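SnoaL-like domain-containing protein (PDB 5EVH) is of unknown function but has a SnoaL-like domain, whose fold typically forms a cone-shaped pocket that may bind a small molecule. Local coordinates at the interface of chains A and B. Numbering follows the deposited sequence. Chains: chain A/B, Uncharacterized protein.

The interface of chains A and B. Residues chain A 40, 109-114, 116; chain B 40, 109-114, 116.
In A:Asp111, CG lies anti to the backbone N (chi1 -180°), which lays the carboxylate alongside B:Arg112, with OD2 pointing away from the two-fold axis. B:Arg112 sets CG anti to its carbonyl carbon and bends at chi3 (-72°), so the guanidinium turns side-on to that carboxylate. NE of B:Arg112 forms a salt bridge with OD2 of A:Asp111 at 2.8 Å. NH2 of B:Arg112 hydrogen-bonds OD2 of A:Asp111 at 2.9 Å, on that oxygen's syn lone pair. OD2 lies close to the guanidinium plane, but the two flat groups are twisted 66° apart. Water 2 links OD2 to the carbonyl O of B:Pro40. OD1 of A:Asp111 accepts the backbone N-H of B:Arg112 from above the carboxylate plane, 3.0 Å from that N. Within chain A, OD1 also accepts the backbone N-H of A:Thr113, from above the plane, and its hydroxyl OG1, on the syn lone pair, which probably caps the start of helix 113-124. The helix start and the arginine would probably favour a charged carboxylate. An alanine in place of A:Asp111 removes the carboxylate and would probably loosen both the cross-chain arginine grip and the helix cap. CG2 of A:Thr113 sits over one face of the B:Arg112 guanidinium, and O of B:Pro40 lies over the opposite face. Each contact has a twin with the chains exchanged. This patch joins the loops and helix starts of a symmetric pair, although the structure alone does not prove a dimer in solution. Nearby, the CG2 methyls of A:Ile109 and B:Ile109 meet across the axis at 4.1 Å. The two threonine hydroxyls, OG1 of A:Thr113 and OG1 of B:Thr113, form a weak bond at 3.3 Å.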
# COMPACT_ATOMS: atom_id res chain seq x y z
N PRO A 40 -2.99 8.59 4.41
CA PRO A 40 -3.60 9.12 3.18
C PRO A 40 -4.14 10.53 3.34
O PRO A 40 -4.03 11.32 2.39
CB PRO A 40 -4.70 8.10 2.88
CG PRO A 40 -4.07 6.79 3.38
CD PRO A 40 -3.46 7.23 4.72
N ILE A 109 -0.66 3.30 3.44
CA ILE A 109 -1.44 3.55 2.21
C ILE A 109 -2.69 2.70 2.28
O ILE A 109 -2.60 1.49 2.48
CB ILE A 109 -0.64 3.18 0.94
CG1 ILE A 109 0.69 3.94 0.93
CG2 ILE A 109 -1.52 3.55 -0.28
CD1 ILE A 109 1.59 3.57 -0.33
N PHE A 110 -3.86 3.32 2.09
CA PHE A 110 -5.08 2.57 1.84
C PHE A 110 -6.02 3.49 1.07
O PHE A 110 -5.83 4.72 1.00
CB PHE A 110 -5.75 2.09 3.13
CG PHE A 110 -6.05 3.19 4.10
CD1 PHE A 110 -5.12 3.50 5.10
CD2 PHE A 110 -7.23 3.90 4.02
CE1 PHE A 110 -5.42 4.55 6.05
CE2 PHE A 110 -7.55 4.94 4.93
CZ PHE A 110 -6.63 5.28 5.93
N ASP A 111 -7.03 2.89 0.47
CA ASP A 111 -7.93 3.61 -0.43
C ASP A 111 -9.09 4.12 0.44
O ASP A 111 -9.84 3.31 1.01
CB ASP A 111 -8.44 2.69 -1.52
CG ASP A 111 -9.38 3.38 -2.50
OD1 ASP A 111 -9.43 4.66 -2.51
OD2 ASP A 111 -10.07 2.67 -3.29
N ARG A 112 -9.19 5.44 0.59
CA ARG A 112 -10.32 6.04 1.33
C ARG A 112 -11.65 6.02 0.57
O ARG A 112 -12.72 6.18 1.20
CB ARG A 112 -9.97 7.49 1.74
CG ARG A 112 -8.77 7.58 2.77
CD ARG A 112 -8.46 9.07 3.15
NE ARG A 112 -7.84 9.73 2.00
CZ ARG A 112 -7.77 11.04 1.83
NH1 ARG A 112 -8.29 11.85 2.75
NH2 ARG A 112 -7.18 11.51 0.75
N THR A 113 -11.63 5.80 -0.75
CA THR A 113 -12.85 5.98 -1.53
C THR A 113 -14.00 5.13 -1.02
O THR A 113 -15.11 5.68 -0.83
CB THR A 113 -12.54 5.73 -3.02
OG1 THR A 113 -11.61 6.72 -3.44
CG2 THR A 113 -13.80 5.85 -3.90
N PRO A 114 -13.83 3.84 -0.75
CA PRO A 114 -14.97 3.02 -0.35
C PRO A 114 -15.64 3.54 0.90
O PRO A 114 -16.87 3.45 1.03
CB PRO A 114 -14.34 1.62 -0.11
CG PRO A 114 -13.17 1.60 -1.01
CD PRO A 114 -12.61 3.02 -0.89
N GLU A 116 -15.68 6.79 2.02
CA GLU A 116 -16.40 7.99 1.64
C GLU A 116 -17.69 7.66 0.88
O GLU A 116 -18.74 8.27 1.12
CB GLU A 116 -15.44 8.86 0.82
CG GLU A 116 -16.01 10.19 0.33
CD GLU A 116 -14.93 10.97 -0.44
OE1 GLU A 116 -13.72 10.59 -0.29
OE2 GLU A 116 -15.27 11.92 -1.22
N PRO B 40 -7.55 -1.13 -6.63
CA PRO B 40 -8.56 -0.52 -5.74
C PRO B 40 -9.96 -0.55 -6.30
O PRO B 40 -10.91 -0.74 -5.52
CB PRO B 40 -8.03 0.91 -5.55
CG PRO B 40 -6.51 0.69 -5.60
CD PRO B 40 -6.36 -0.27 -6.78
N ILE B 109 -2.28 -1.21 -4.05
CA ILE B 109 -3.08 -0.35 -3.16
C ILE B 109 -2.65 1.08 -3.41
O ILE B 109 -1.46 1.38 -3.33
CB ILE B 109 -2.85 -0.71 -1.67
CG1 ILE B 109 -3.15 -2.19 -1.45
CG2 ILE B 109 -3.78 0.20 -0.84
CD1 ILE B 109 -2.90 -2.64 0.06
N PHE B 110 -3.61 1.97 -3.66
CA PHE B 110 -3.35 3.39 -3.61
C PHE B 110 -4.68 4.09 -3.32
O PHE B 110 -5.76 3.49 -3.43
CB PHE B 110 -2.76 3.93 -4.91
CG PHE B 110 -3.58 3.63 -6.12
CD1 PHE B 110 -3.32 2.48 -6.88
CD2 PHE B 110 -4.60 4.48 -6.51
CE1 PHE B 110 -4.11 2.20 -8.05
CE2 PHE B 110 -5.41 4.23 -7.65
CZ PHE B 110 -5.17 3.08 -8.41
N ASP B 111 -4.58 5.34 -2.91
CA ASP B 111 -5.76 6.08 -2.45
C ASP B 111 -6.33 6.79 -3.67
O ASP B 111 -5.65 7.66 -4.26
CB ASP B 111 -5.36 7.08 -1.38
CG ASP B 111 -6.54 7.89 -0.85
OD1 ASP B 111 -7.73 7.48 -1.09
OD2 ASP B 111 -6.30 8.92 -0.15
N ARG B 112 -7.53 6.40 -4.10
CA ARG B 112 -8.20 7.08 -5.22
C ARG B 112 -8.78 8.45 -4.86
O ARG B 112 -9.08 9.25 -5.78
CB ARG B 112 -9.32 6.17 -5.80
CG ARG B 112 -8.77 4.84 -6.45
CD ARG B 112 -9.94 3.96 -7.02
NE ARG B 112 -10.68 3.39 -5.89
CZ ARG B 112 -11.90 2.89 -5.96
NH1 ARG B 112 -12.55 2.91 -7.13
NH2 ARG B 112 -12.45 2.39 -4.88
N THR B 113 -8.94 8.76 -3.57
CA THR B 113 -9.67 9.97 -3.20
C THR B 113 -9.10 11.22 -3.83
O THR B 113 -9.88 12.01 -4.41
CB THR B 113 -9.76 10.06 -1.67
OG1 THR B 113 -10.51 8.94 -1.20
CG2 THR B 113 -10.48 11.34 -1.20
N PRO B 114 -7.79 11.47 -3.79
CA PRO B 114 -7.27 12.73 -4.33
C PRO B 114 -7.60 12.91 -5.78
O PRO B 114 -7.85 14.05 -6.22
CB PRO B 114 -5.73 12.60 -4.11
CG PRO B 114 -5.61 11.70 -2.94
CD PRO B 114 -6.72 10.67 -3.17
N GLU B 116 -10.28 11.59 -7.47
CA GLU B 116 -11.70 11.91 -7.55
C GLU B 116 -11.98 13.35 -7.12
O GLU B 116 -12.79 14.05 -7.74
CB GLU B 116 -12.44 10.88 -6.68
CG GLU B 116 -13.96 11.03 -6.62
CD GLU B 116 -14.56 9.91 -5.75
OE1 GLU B 116 -13.82 8.90 -5.50
OE2 GLU B 116 -15.74 10.04 -5.30
O HOH W 1 -3.59 9.94 -0.05
O HOH W 2 -10.18 -0.19 -2.84